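Local coordinates for sporulation-control protein spo0M (Bacillus subtilis, PDB 5CL2) that controls the expression of spo0A and is required for Bacillus subtilis to pass morphological stage 0 of sporulation, at residues G24-G29 / T90-L95; I45-S50 / H69-T74; E142-R147 / G176-M181. All blocks are in the same frame, centred on the assembly; numbering follows the deposited sequence.

Contact 1. Residues G24-G29 / T90-L95; sequences GEEVQG and TFTLPL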
ATOM      1  N   GLY A  24       5.073 -11.441   9.542  1.00 55.59           N
ATOM      2  CA  GLY A  24       6.402 -11.748   9.047  1.00 58.99           C
ATOM      3  C   GLY A  24       6.726 -13.224   9.176  1.00 63.40           C
ATOM      4  O   GLY A  24       7.599 -13.740   8.486  1.00 70.74           O
ATOM      5  N   GLU A  25       6.011 -13.908  10.059  1.00 63.86           N
ATOM      6  CA  GLU A  25       6.226 -15.325  10.271  1.00 61.29           C
ATOM      7  C   GLU A  25       5.604 -16.109   9.119  1.00 63.94           C
ATOM      8  O   GLU A  25       4.640 -15.656   8.500  1.00 58.95           O
ATOM      9  CB  GLU A  25       5.640 -15.748  11.621  1.00 63.48           C
ATOM     10  CG  GLU A  25       5.722 -17.250  11.934  1.00 72.55           C
ATOM     11  CD  GLU A  25       5.659 -17.557  13.429  1.00 77.02           C
ATOM     12  OE1 GLU A  25       5.356 -16.636  14.234  1.00 74.89           O
ATOM     13  OE2 GLU A  25       5.932 -18.727  13.787  1.00 75.04           O
ATOM     14  N   GLU A  26       6.179 -17.271   8.822  1.00 64.01           N
ATOM     15  CA  GLU A  26       5.666 -18.146   7.774  1.00 64.59           C
ATOM     16  C   GLU A  26       4.566 -19.058   8.285  1.00 60.19           C
ATOM     17  O   GLU A  26       4.746 -19.767   9.270  1.00 63.05           O
ATOM     18  CB  GLU A  26       6.778 -19.012   7.207  1.00 70.45           C
ATOM     19  CG  GLU A  26       7.264 -18.604   5.836  1.00 71.37           C
ATOM     20  CD  GLU A  26       7.969 -19.760   5.173  1.00 76.54           C
ATOM     21  OE1 GLU A  26       7.737 -20.902   5.625  1.00 80.00           O
ATOM     22  OE2 GLU A  26       8.754 -19.541   4.223  1.00 81.88           O
ATOM     23  N   VAL A  27       3.418 -19.017   7.626  1.00 57.48           N
ATOM     24  CA  VAL A  27       2.333 -19.953   7.892  1.00 59.57           C
ATOM     25  C   VAL A  27       2.501 -21.212   7.022  1.00 59.03           C
ATOM     26  O   VAL A  27       2.677 -21.122   5.796  1.00 56.21           O
ATOM     27  CB  VAL A  27       0.949 -19.318   7.634  1.00 57.04           C
ATOM     28  CG1 VAL A  27      -0.179 -20.310   7.972  1.00 57.77           C
ATOM     29  CG2 VAL A  27       0.794 -18.027   8.434  1.00 54.63           C
ATOM     30  N   GLN A  28       2.484 -22.379   7.663  1.00 60.52           N
ATOM     31  CA  GLN A  28       2.553 -23.638   6.926  1.00 57.71           C
ATOM     32  C   GLN A  28       1.345 -24.510   7.190  1.00 57.53           C
ATOM     33  O   GLN A  28       0.773 -24.507   8.281  1.00 58.71           O
ATOM     34  CB  GLN A  28       3.812 -24.408   7.283  1.00 59.11           C
ATOM     35  CG  GLN A  28       4.994 -23.539   7.624  1.00 66.60           C
ATOM     36  CD  GLN A  28       6.242 -24.358   7.829  1.00 68.02           C
ATOM     37  OE1 GLN A  28       6.266 -25.541   7.500  1.00 82.87           O
ATOM     38  NE2 GLN A  28       7.288 -23.740   8.367  1.00 72.28           N
ATOM     39  N   GLY A  29       0.958 -25.286   6.193  1.00 58.01           N
ATOM     40  CA  GLY A  29      -0.154 -26.190   6.422  1.00 54.89           C
ATOM     41  C   GLY A  29      -0.387 -27.110   5.259  1.00 51.83           C
ATOM     42  O   GLY A  29       0.442 -27.227   4.355  1.00 50.30           O
ATOM     43  N   THR A  90       2.950 -23.050   1.985  1.00 58.33           N
ATOM     44  CA  THR A  90       3.557 -22.079   2.870  1.00 57.58           C
ATOM     45  C   THR A  90       3.377 -20.650   2.315  1.00 58.79           C
ATOM     46  O   THR A  90       3.440 -20.417   1.096  1.00 54.02           O
ATOM     47  CB  THR A  90       5.057 -22.412   3.084  1.00 62.42           C
ATOM     48  OG1 THR A  90       5.589 -21.618   4.148  1.00 67.76           O
ATOM     49  CG2 THR A  90       5.858 -22.163   1.825  1.00 63.73           C
ATOM     50  N   PHE A  91       3.146 -19.691   3.211  1.00 56.82           N
ATOM     51  CA  PHE A  91       3.112 -18.285   2.796  1.00 54.23           C
ATOM     52  C   PHE A  91       3.517 -17.411   3.955  1.00 55.25           C
ATOM     53  O   PHE A  91       3.439 -17.812   5.109  1.00 56.50           O
ATOM     54  CB  PHE A  91       1.725 -17.875   2.277  1.00 51.29           C
ATOM     55  CG  PHE A  91       0.654 -17.810   3.350  1.00 54.64           C
ATOM     56  CD1 PHE A  91      -0.080 -18.951   3.695  1.00 54.79           C
ATOM     57  CD2 PHE A  91       0.344 -16.606   3.971  1.00 51.60           C
ATOM     58  CE1 PHE A  91      -1.072 -18.908   4.666  1.00 50.51           C
ATOM     59  CE2 PHE A  91      -0.651 -16.539   4.946  1.00 53.89           C
ATOM     60  CZ  PHE A  91      -1.365 -17.694   5.293  1.00 57.51           C
ATOM     61  N   THR A  92       3.946 -16.202   3.649  1.00 51.63           N
ATOM     62  CA  THR A  92       4.367 -15.309   4.694  1.00 52.89           C
ATOM     63  C   THR A  92       3.235 -14.374   5.056  1.00 50.33           C
ATOM     64  O   THR A  92       2.600 -13.792   4.177  1.00 51.12           O
ATOM     65  CB  THR A  92       5.594 -14.521   4.260  1.00 52.99           C
ATOM     66  OG1 THR A  92       6.585 -15.446   3.802  1.00 52.45           O
ATOM     67  CG2 THR A  92       6.149 -13.701   5.419  1.00 51.95           C
ATOM     68  N   LEU A  93       2.985 -14.249   6.354  1.00 50.97           N
ATOM     69  CA  LEU A  93       2.024 -13.286   6.880  1.00 49.21           C
ATOM     70  C   LEU A  93       2.539 -11.884   6.593  1.00 52.58           C
ATOM     71  O   LEU A  93       3.595 -11.499   7.106  1.00 49.19           O
ATOM     72  CB  LEU A  93       1.850 -13.494   8.378  1.00 51.43           C
ATOM     73  CG  LEU A  93       0.473 -13.400   9.022  1.00 56.37           C
ATOM     74  CD1 LEU A  93      -0.389 -14.537   8.561  1.00 51.86           C
ATOM     75  CD2 LEU A  93       0.590 -13.396  10.542  1.00 62.13           C
ATOM     76  N   PRO A  94       1.800 -11.115   5.776  1.00 52.32           N
ATOM     77  CA  PRO A  94       2.195  -9.730   5.449  1.00 48.13           C
ATOM     78  C   PRO A  94       2.407  -8.899   6.713  1.00 47.45           C
ATOM     79  O   PRO A  94       1.783  -9.191   7.728  1.00 46.88           O
ATOM     80  CB  PRO A  94       1.012  -9.197   4.634  1.00 44.38           C
ATOM     81  CG  PRO A  94       0.383 -10.466   4.032  1.00 51.72           C
ATOM     82  CD  PRO A  94       0.581 -11.556   5.065  1.00 45.59           C
ATOM     83  N   LEU A  95       3.288  -7.906   6.667  1.00 48.05           N
ATOM     84  CA  LEU A  95       3.571  -7.092   7.853  1.00 50.15           C
ATOM     85  C   LEU A  95       2.421  -6.169   8.261  1.00 46.59           C
ATOM     86  O   LEU A  95       2.406  -5.648   9.387  1.00 47.59           O
ATOM     87  CB  LEU A  95       4.839  -6.264   7.631  1.00 50.25           C
ATOM     88  CG  LEU A  95       6.123  -7.096   7.587  1.00 52.45           C
ATOM     89  CD1 LEU A  95       7.377  -6.228   7.409  1.00 56.34           C
ATOM     90  CD2 LEU A  95       6.218  -7.919   8.857  1.00 49.46           C
TER
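Val27 overlaps one face of the Phe91 ring: its CB stands 3.6 Å above the ring plane, shifted toward the rim at CE1 and CZ, in a CH-pi contact whose carbon lies 24° off the ring normal. The two side chains run side by side and point the same way. With Val27 CG1 anti to the backbone N (chi1 -178°), CG1 lies near CE1 of the ring, while CG2, beside the backbone N, packs at 3.7 Å on Leu93 CD1. Phe91 CG sits between its own backbone N and carbonyl carbon (chi1 70°), and the end of the side chain comes nearer to Val27. Behind this apolar layer the antiparallel backbones are joined by two bonds within the hydrogen-bonded pair Val27 and Phe91, the first from Val27 N to Phe91 O at 2.8 Å. Beyond the regular strands the pairing carries on, with Leu93 N to Glu25 O at 3.1 Å and Gly24 N to Leu93 O at 2.8 Å. The other face carries Glu26, Gln28, Thr90 and Thr92. There Thr90 OG1 gives its proton to Glu26 OE1 at 2.7 Å, coming from above the carboxylate plane. Thr92 CG2 rests against Gly24 O at 3.4 Å. Leu95 N is bonded to Gln160 OE1 of the second subunit, so this end also meets the dimer partner. Strands 26-34 and 84-92 are neighbours in a three-stranded antiparallel sheet, 84-92 at its edge within the chain; Tyr21 of strand 20-21 packs on Val27 and Leu93, and Leu49 of strand 40-57 on Leu93.

Contact 2. Residues I45-S50 / H69-T74; sequences IDLQLS and HSFRVT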
ATOM      1  N   ILE A  45      -7.254 -24.606  -6.219  1.00 45.94           N
ATOM      2  CA  ILE A  45      -7.435 -24.363  -4.799  1.00 44.59           C
ATOM      3  C   ILE A  45      -6.639 -23.106  -4.402  1.00 47.39           C
ATOM      4  O   ILE A  45      -5.395 -23.075  -4.531  1.00 46.80           O
ATOM      5  CB  ILE A  45      -6.971 -25.555  -3.940  1.00 43.69           C
ATOM      6  CG1 ILE A  45      -7.678 -26.852  -4.365  1.00 46.50           C
ATOM      7  CG2 ILE A  45      -7.177 -25.268  -2.441  1.00 37.45           C
ATOM      8  CD1 ILE A  45      -7.157 -28.057  -3.624  1.00 40.16           C
ATOM      9  N   ASP A  46      -7.374 -22.094  -3.927  1.00 45.92           N
ATOM     10  CA  ASP A  46      -6.823 -20.819  -3.444  1.00 48.55           C
ATOM     11  C   ASP A  46      -6.972 -20.743  -1.936  1.00 48.43           C
ATOM     12  O   ASP A  46      -7.907 -21.323  -1.357  1.00 49.17           O
ATOM     13  CB  ASP A  46      -7.536 -19.599  -4.072  1.00 47.24           C
ATOM     14  CG  ASP A  46      -7.087 -19.313  -5.515  1.00 49.08           C
ATOM     15  OD1 ASP A  46      -6.096 -19.915  -5.984  1.00 46.20           O
ATOM     16  OD2 ASP A  46      -7.776 -18.527  -6.208  1.00 50.74           O
ATOM     17  N   LEU A  47      -6.023 -20.051  -1.314  1.00 45.41           N
ATOM     18  CA  LEU A  47      -6.084 -19.667   0.091  1.00 48.12           C
ATOM     19  C   LEU A  47      -6.196 -18.148   0.159  1.00 50.59           C
ATOM     20  O   LEU A  47      -5.566 -17.443  -0.639  1.00 44.29           O
ATOM     21  CB  LEU A  47      -4.822 -20.087   0.841  1.00 47.55           C
ATOM     22  CG  LEU A  47      -4.747 -21.523   1.353  1.00 53.77           C
ATOM     23  CD1 LEU A  47      -3.847 -21.596   2.570  1.00 52.19           C
ATOM     24  CD2 LEU A  47      -6.122 -22.140   1.584  1.00 49.99           C
ATOM     25  N   GLN A  48      -6.975 -17.648   1.113  1.00 53.52           N
ATOM     26  CA  GLN A  48      -7.099 -16.207   1.326  1.00 49.40           C
ATOM     27  C   GLN A  48      -6.966 -15.879   2.788  1.00 47.00           C
ATOM     28  O   GLN A  48      -7.624 -16.491   3.628  1.00 44.70           O
ATOM     29  CB  GLN A  48      -8.438 -15.656   0.849  1.00 49.17           C
ATOM     30  CG  GLN A  48      -8.953 -16.240  -0.428  1.00 64.58           C
ATOM     31  CD  GLN A  48      -9.484 -15.158  -1.347  1.00 75.18           C
ATOM     32  OE1 GLN A  48     -10.131 -14.201  -0.896  1.00 75.05           O
ATOM     33  NE2 GLN A  48      -9.198 -15.291  -2.649  1.00 78.93           N
ATOM     34  N   LEU A  49      -6.160 -14.859   3.072  1.00 48.79           N
ATOM     35  CA  LEU A  49      -6.052 -14.305   4.416  1.00 46.32           C
ATOM     36  C   LEU A  49      -6.949 -13.069   4.428  1.00 44.70           C
ATOM     37  O   LEU A  49      -6.848 -12.215   3.561  1.00 45.01           O
ATOM     38  CB  LEU A  49      -4.599 -13.966   4.758  1.00 44.74           C
ATOM     39  CG  LEU A  49      -4.243 -13.640   6.213  1.00 50.05           C
ATOM     40  CD1 LEU A  49      -4.198 -14.901   7.093  1.00 44.57           C
ATOM     41  CD2 LEU A  49      -2.933 -12.877   6.285  1.00 45.29           C
ATOM     42  N   SER A  50      -7.877 -13.005   5.372  1.00 43.40           N
ATOM     43  CA  SER A  50      -8.809 -11.895   5.369  1.00 46.62           C
ATOM     44  C   SER A  50      -9.182 -11.409   6.753  1.00 47.79           C
ATOM     45  O   SER A  50      -8.966 -12.076   7.769  1.00 42.85           O
ATOM     46  CB  SER A  50     -10.087 -12.255   4.636  1.00 51.60           C
ATOM     47  OG  SER A  50     -10.741 -13.284   5.335  1.00 55.00           O
ATOM     48  N   HIS A  69      -4.188 -11.195   1.921  1.00 45.81           N
ATOM     49  CA  HIS A  69      -3.267 -11.909   1.047  1.00 43.41           C
ATOM     50  C   HIS A  69      -4.009 -12.994   0.319  1.00 46.97           C
ATOM     51  O   HIS A  69      -4.968 -13.562   0.849  1.00 48.37           O
ATOM     52  CB  HIS A  69      -2.119 -12.490   1.847  1.00 42.74           C
ATOM     53  CG  HIS A  69      -1.118 -13.239   1.023  1.00 43.47           C
ATOM     54  ND1 HIS A  69      -0.376 -12.616   0.038  1.00 48.78           N
ATOM     55  CD2 HIS A  69      -0.718 -14.514   1.059  1.00 48.77           C
ATOM     56  CE1 HIS A  69       0.444 -13.502  -0.503  1.00 46.65           C
ATOM     57  NE2 HIS A  69       0.254 -14.668   0.092  1.00 53.15           N
ATOM     58  N   SER A  70      -3.569 -13.306  -0.888  1.00 51.07           N
ATOM     59  CA  SER A  70      -4.227 -14.338  -1.666  1.00 47.04           C
ATOM     60  C   SER A  70      -3.175 -15.019  -2.524  1.00 48.14           C
ATOM     61  O   SER A  70      -2.260 -14.356  -2.985  1.00 46.30           O
ATOM     62  CB  SER A  70      -5.346 -13.723  -2.507  1.00 47.94           C
ATOM     63  OG  SER A  70      -5.983 -14.696  -3.291  1.00 59.44           O
ATOM     64  N   PHE A  71      -3.258 -16.345  -2.670  1.00 46.94           N
ATOM     65  CA  PHE A  71      -2.388 -17.090  -3.580  1.00 46.82           C
ATOM     66  C   PHE A  71      -2.987 -18.456  -3.958  1.00 48.05           C
ATOM     67  O   PHE A  71      -3.872 -18.970  -3.269  1.00 43.43           O
ATOM     68  CB  PHE A  71      -0.995 -17.280  -2.965  1.00 46.68           C
ATOM     69  CG  PHE A  71      -0.939 -18.344  -1.920  1.00 46.90           C
ATOM     70  CD1 PHE A  71      -1.412 -18.098  -0.645  1.00 47.37           C
ATOM     71  CD2 PHE A  71      -0.423 -19.598  -2.218  1.00 48.84           C
ATOM     72  CE1 PHE A  71      -1.365 -19.093   0.326  1.00 54.31           C
ATOM     73  CE2 PHE A  71      -0.368 -20.595  -1.258  1.00 47.94           C
ATOM     74  CZ  PHE A  71      -0.849 -20.348   0.017  1.00 48.54           C
ATOM     75  N   ARG A  72      -2.485 -19.056  -5.035  1.00 49.08           N
ATOM     76  CA  ARG A  72      -3.037 -20.333  -5.524  1.00 48.00           C
ATOM     77  C   ARG A  72      -2.302 -21.547  -4.963  1.00 42.78           C
ATOM     78  O   ARG A  72      -1.110 -21.713  -5.181  1.00 46.18           O
ATOM     79  CB  ARG A  72      -3.012 -20.363  -7.051  1.00 44.93           C
ATOM     80  CG  ARG A  72      -3.489 -21.679  -7.680  1.00 48.36           C
ATOM     81  CD  ARG A  72      -4.281 -21.387  -8.941  1.00 47.97           C
ATOM     82  NE  ARG A  72      -5.406 -20.520  -8.603  1.00 46.61           N
ATOM     83  CZ  ARG A  72      -6.271 -20.010  -9.468  1.00 43.97           C
ATOM     84  NH1 ARG A  72      -6.139 -20.228 -10.767  1.00 44.04           N
ATOM     85  NH2 ARG A  72      -7.259 -19.256  -9.020  1.00 49.86           N
ATOM     86  N   VAL A  73      -3.012 -22.397  -4.230  1.00 46.77           N
ATOM     87  CA  VAL A  73      -2.367 -23.592  -3.684  1.00 49.55           C
ATOM     88  C   VAL A  73      -2.126 -24.585  -4.819  1.00 45.88           C
ATOM     89  O   VAL A  73      -1.038 -25.148  -4.950  1.00 45.08           O
ATOM     90  CB  VAL A  73      -3.191 -24.238  -2.562  1.00 46.60           C
ATOM     91  CG1 VAL A  73      -2.593 -25.585  -2.167  1.00 46.13           C
ATOM     92  CG2 VAL A  73      -3.273 -23.307  -1.357  1.00 39.83           C
ATOM     93  N   THR A  74      -3.124 -24.794  -5.661  1.00 41.93           N
ATOM     94  CA  THR A  74      -2.875 -25.704  -6.765  1.00 46.80           C
ATOM     95  C   THR A  74      -3.791 -25.386  -7.920  1.00 46.00           C
ATOM     96  O   THR A  74      -4.817 -24.741  -7.738  1.00 45.67           O
ATOM     97  CB  THR A  74      -3.023 -27.236  -6.337  1.00 50.70           C
ATOM     98  OG1 THR A  74      -2.477 -28.080  -7.358  1.00 55.20           O
ATOM     99  CG2 THR A  74      -4.459 -27.649  -6.127  1.00 41.03           C
TER
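Leu47 lies beside the ring of Phe71, the two side chains pointing the same way, with Leu47 CB 3.6 Å from Phe71 CE1. Leu47 CG also meets Val73 CG2 at 3.6 Å, a second residue of 69-74 on this leucine. Toward one end of the apolar row, Ile45 CD1 touches Thr74 CG2 at 3.7 Å; toward the other, Leu49 and His69 meet through their CB atoms. Beneath these side chains the antiparallel backbones pair, Leu47 with Phe71 and Leu49 with His69 each forming two hydrogen bonds. At Ile45 the register slips by one: Val73 and Thr74 both face it in a classic beta bulge. Ile45 N donates to Thr74 O at 2.9 Å, and Ile45 O takes the N-H of Thr74 at 3.1 Å. On the opposite face of the sheet, Arg72, its chain bent at chi2 and at chi3 (-58°), grips Asp46 side-on. Its NE reaches OD1 of Asp46 at 2.8 Å and its NH2 reaches OD2 of Asp46 at 3.0 Å, both nearly straight and on the syn side of the carboxylate. The carboxylate and guanidinium planes are only 23° apart, a two-bond salt bridge that limits rotation of both groups. Tyr44 adds a cation-pi contact to Arg72. The hairpin strands 40-57 and 60-79 lie in a five-stranded mixed sheet, 106-114 flanking 40-57, while Phe87 and Phe89 of strand 84-92 pack onto the apolar row.

Contact 3. Residues E142-R147 / G176-M181; sequences ENLGFR and GYYRQM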
ATOM      1  N   GLU A 142       1.485   1.920  28.259  1.00 63.25           N
ATOM      2  CA  GLU A 142       0.735   1.670  29.490  1.00 64.11           C
ATOM      3  C   GLU A 142       1.550   2.076  30.726  1.00 65.31           C
ATOM      4  O   GLU A 142       0.987   2.590  31.696  1.00 64.05           O
ATOM      5  CB  GLU A 142       0.320   0.215  29.624  1.00 60.17           C
ATOM      6  CG  GLU A 142      -0.590  -0.316  28.529  1.00 65.22           C
ATOM      7  CD  GLU A 142      -1.184  -1.673  28.883  1.00 64.86           C
ATOM      8  OE1 GLU A 142      -0.387  -2.600  29.125  1.00 65.23           O
ATOM      9  OE2 GLU A 142      -2.433  -1.828  28.869  1.00 63.09           O
ATOM     10  N   ASN A 143       2.869   1.913  30.666  1.00 62.41           N
ATOM     11  CA  ASN A 143       3.718   2.300  31.792  1.00 67.21           C
ATOM     12  C   ASN A 143       3.621   3.784  32.095  1.00 62.44           C
ATOM     13  O   ASN A 143       3.686   4.182  33.252  1.00 67.72           O
ATOM     14  CB  ASN A 143       5.169   1.916  31.530  1.00 66.85           C
ATOM     15  CG  ASN A 143       5.377   0.421  31.570  1.00 71.66           C
ATOM     16  OD1 ASN A 143       4.585  -0.305  32.174  1.00 74.36           O
ATOM     17  ND2 ASN A 143       6.430  -0.055  30.911  1.00 71.72           N
ATOM     18  N   LEU A 144       3.414   4.593  31.060  1.00 59.97           N
ATOM     19  CA  LEU A 144       3.279   6.030  31.236  1.00 60.74           C
ATOM     20  C   LEU A 144       1.981   6.388  31.943  1.00 59.59           C
ATOM     21  O   LEU A 144       1.800   7.539  32.325  1.00 60.68           O
ATOM     22  CB  LEU A 144       3.345   6.770  29.891  1.00 58.42           C
ATOM     23  CG  LEU A 144       4.686   6.859  29.156  1.00 64.32           C
ATOM     24  CD1 LEU A 144       4.549   7.692  27.894  1.00 62.05           C
ATOM     25  CD2 LEU A 144       5.736   7.480  30.059  1.00 60.24           C
ATOM     26  N   GLY A 145       1.117   5.408  32.209  1.00 62.63           N
ATOM     27  CA  GLY A 145      -0.226   5.733  32.663  1.00 53.50           C
ATOM     28  C   GLY A 145      -1.385   5.636  31.689  1.00 52.82           C
ATOM     29  O   GLY A 145      -2.314   6.425  31.754  1.00 49.10           O
ATOM     30  N   PHE A 146      -1.307   4.715  30.734  1.00 59.00           N
ATOM     31  CA  PHE A 146      -2.461   4.419  29.886  1.00 53.11           C
ATOM     32  C   PHE A 146      -2.907   2.971  30.026  1.00 57.59           C
ATOM     33  O   PHE A 146      -2.157   2.131  30.518  1.00 62.38           O
ATOM     34  CB  PHE A 146      -2.147   4.707  28.428  1.00 53.07           C
ATOM     35  CG  PHE A 146      -2.093   6.142  28.106  1.00 48.35           C
ATOM     36  CD1 PHE A 146      -0.941   6.872  28.337  1.00 55.86           C
ATOM     37  CD2 PHE A 146      -3.192   6.781  27.569  1.00 48.38           C
ATOM     38  CE1 PHE A 146      -0.890   8.224  28.039  1.00 51.30           C
ATOM     39  CE2 PHE A 146      -3.144   8.130  27.259  1.00 47.73           C
ATOM     40  CZ  PHE A 146      -1.995   8.847  27.501  1.00 50.29           C
ATOM     41  N   ARG A 147      -4.131   2.675  29.598  1.00 54.46           N
ATOM     42  CA  ARG A 147      -4.571   1.284  29.549  1.00 57.45           C
ATOM     43  C   ARG A 147      -5.223   1.039  28.173  1.00 53.39           C
ATOM     44  O   ARG A 147      -6.032   1.852  27.706  1.00 48.33           O
ATOM     45  CB  ARG A 147      -5.528   0.983  30.713  1.00 56.49           C
ATOM     46  CG  ARG A 147      -5.847  -0.487  30.916  1.00 63.13           C
ATOM     47  CD  ARG A 147      -7.229  -0.809  30.410  1.00 70.16           C
ATOM     48  NE  ARG A 147      -8.142   0.305  30.675  1.00 75.89           N
ATOM     49  CZ  ARG A 147      -9.319   0.461  30.073  1.00 71.86           C
ATOM     50  NH1 ARG A 147      -9.729  -0.425  29.175  1.00 67.42           N
ATOM     51  NH2 ARG A 147     -10.084   1.503  30.360  1.00 71.92           N
ATOM     52  N   GLY A 176      -3.641  10.873  36.797  1.00 52.56           N
ATOM     53  CA  GLY A 176      -4.155  12.225  36.845  1.00 44.17           C
ATOM     54  C   GLY A 176      -3.555  13.094  35.754  1.00 48.25           C
ATOM     55  O   GLY A 176      -4.269  13.867  35.098  1.00 45.30           O
ATOM     56  N   TYR A 177      -2.257  12.934  35.508  1.00 50.65           N
ATOM     57  CA  TYR A 177      -1.578  13.763  34.511  1.00 53.40           C
ATOM     58  C   TYR A 177      -2.203  13.548  33.137  1.00 53.23           C
ATOM     59  O   TYR A 177      -2.598  14.497  32.435  1.00 54.37           O
ATOM     60  CB  TYR A 177      -0.084  13.434  34.430  1.00 55.29           C
ATOM     61  CG  TYR A 177       0.678  14.347  33.483  1.00 58.77           C
ATOM     62  CD1 TYR A 177       0.640  15.721  33.655  1.00 57.45           C
ATOM     63  CD2 TYR A 177       1.402  13.840  32.401  1.00 59.29           C
ATOM     64  CE1 TYR A 177       1.317  16.567  32.809  1.00 62.22           C
ATOM     65  CE2 TYR A 177       2.078  14.683  31.540  1.00 59.75           C
ATOM     66  CZ  TYR A 177       2.034  16.052  31.754  1.00 62.00           C
ATOM     67  OH  TYR A 177       2.703  16.925  30.917  1.00 59.39           O
ATOM     68  N   TYR A 178      -2.335  12.281  32.763  1.00 52.13           N
ATOM     69  CA  TYR A 178      -2.814  11.997  31.423  1.00 52.71           C
ATOM     70  C   TYR A 178      -4.329  12.213  31.290  1.00 47.59           C
ATOM     71  O   TYR A 178      -4.780  12.667  30.239  1.00 50.49           O
ATOM     72  CB  TYR A 178      -2.335  10.602  31.010  1.00 47.17           C
ATOM     73  CG  TYR A 178      -0.845  10.673  30.632  1.00 50.15           C
ATOM     74  CD1 TYR A 178      -0.395  11.613  29.714  1.00 52.16           C
ATOM     75  CD2 TYR A 178       0.105   9.861  31.235  1.00 53.14           C
ATOM     76  CE1 TYR A 178       0.946  11.722  29.360  1.00 53.03           C
ATOM     77  CE2 TYR A 178       1.457   9.969  30.888  1.00 55.16           C
ATOM     78  CZ  TYR A 178       1.864  10.898  29.954  1.00 54.11           C
ATOM     79  OH  TYR A 178       3.190  11.000  29.617  1.00 58.97           O
ATOM     80  N   ARG A 179      -5.093  12.007  32.360  1.00 44.25           N
ATOM     81  CA  ARG A 179      -6.500  12.432  32.382  1.00 44.32           C
ATOM     82  C   ARG A 179      -6.632  13.924  32.117  1.00 51.47           C
ATOM     83  O   ARG A 179      -7.522  14.363  31.392  1.00 52.08           O
ATOM     84  CB  ARG A 179      -7.146  12.100  33.720  1.00 46.25           C
ATOM     85  CG  ARG A 179      -7.315  10.602  33.931  1.00 56.02           C
ATOM     86  CD  ARG A 179      -8.165  10.282  35.164  1.00 59.21           C
ATOM     87  NE  ARG A 179      -8.447   8.851  35.227  1.00 66.09           N
ATOM     88  CZ  ARG A 179      -7.772   7.983  35.977  1.00 65.78           C
ATOM     89  NH1 ARG A 179      -6.793   8.414  36.772  1.00 65.18           N
ATOM     90  NH2 ARG A 179      -8.101   6.688  35.958  1.00 63.52           N
ATOM     91  N   GLN A 180      -5.727  14.703  32.707  1.00 49.54           N
ATOM     92  CA  GLN A 180      -5.752  16.134  32.508  1.00 51.57           C
ATOM     93  C   GLN A 180      -5.408  16.437  31.049  1.00 46.77           C
ATOM     94  O   GLN A 180      -5.957  17.373  30.460  1.00 45.39           O
ATOM     95  CB  GLN A 180      -4.781  16.827  33.467  1.00 55.25           C
ATOM     96  CG  GLN A 180      -5.039  18.288  33.615  1.00 52.90           C
ATOM     97  CD  GLN A 180      -6.283  18.573  34.422  1.00 55.94           C
ATOM     98  OE1 GLN A 180      -7.143  19.345  33.995  1.00 60.40           O
ATOM     99  NE2 GLN A 180      -6.390  17.952  35.606  1.00 52.87           N
ATOM    100  N   MET A 181      -4.513  15.643  30.468  1.00 42.49           N
ATOM    101  CA  MET A 181      -4.142  15.822  29.054  1.00 45.95           C
ATOM    102  C   MET A 181      -5.214  15.486  28.001  1.00 49.83           C
ATOM    103  O   MET A 181      -5.375  16.198  26.999  1.00 43.60           O
ATOM    104  CB  MET A 181      -2.918  14.965  28.730  1.00 54.11           C
ATOM    105  CG  MET A 181      -2.463  15.079  27.279  1.00 48.71           C
ATOM    106  SD  MET A 181      -0.833  14.366  26.978  1.00 58.30           S
ATOM    107  CE  MET A 181      -1.174  12.643  26.833  1.00 63.63           C
TER
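Phe146 presents CE1 to one face of the Tyr178 ring, 3.6 Å above its plane and displaced toward the rim, closest to Tyr178 CG. The ring planes are inclined at 39° with centroids 4.9 Å apart, an oblique pairing in which the two side chains cross at about a right angle. The Met181 chain bends at chi3 (81°), which puts CE at the edge of the Phe146 ring, in its plane, 3.9 Å from CZ of Phe146. Leu144 adds its CB, 3.8 Å from CE2 of Tyr178. The opposite face of the tyrosine ring is covered by Tyr177 CD2 from its own helix, and Met181 SD lies at the ring edge, in plane. An alanine at Tyr178 would remove the ring and would probably leave Phe146 CE1 without the face it packs on and open a gap between Leu144 and Met181. No hydrogen bond joins the two segments. The turn before Phe146 leads its backbone into the strand: Gly145 is the first residue to leave helical angles, with positive phi (103°), and the N-H groups of Gly145 and Phe146 both reach Glu142 O from the same face of its plane. Ser175 OG bonds Tyr178 N. Helix 176-181 follows strand 165-173, whose Phe171 packs on Phe146 and Pro173 on Tyr178; helix 132-143 leads through the turn into edge strand 146-155, and Leu247 of helix 236-248 meets Leu144 and Phe146.

Contacts 1 and 2 pack on each other, their centres 12 Å apart. Phe91 CD1 meets Phe71 CE1 at 3.6 Å, and Leu93 CD1 meets Leu49 CD2 at 3.8 Å; the side chains of the three- and five-stranded sheets pack together here, consistent with the beta sandwich of the arrestin-like clan. Along the chain, both strands of contact 2 fall between those of contact 1. The sodium ion, bound by Thr14, Asp122 and Asp124, is about 9 Å from the side chain of Leu47 and about 11 Å from that of Val27. Contact 3 lies across the chain's centre, its nearest atoms about 20 Å from contact 1 and about 24 Å from contact 2.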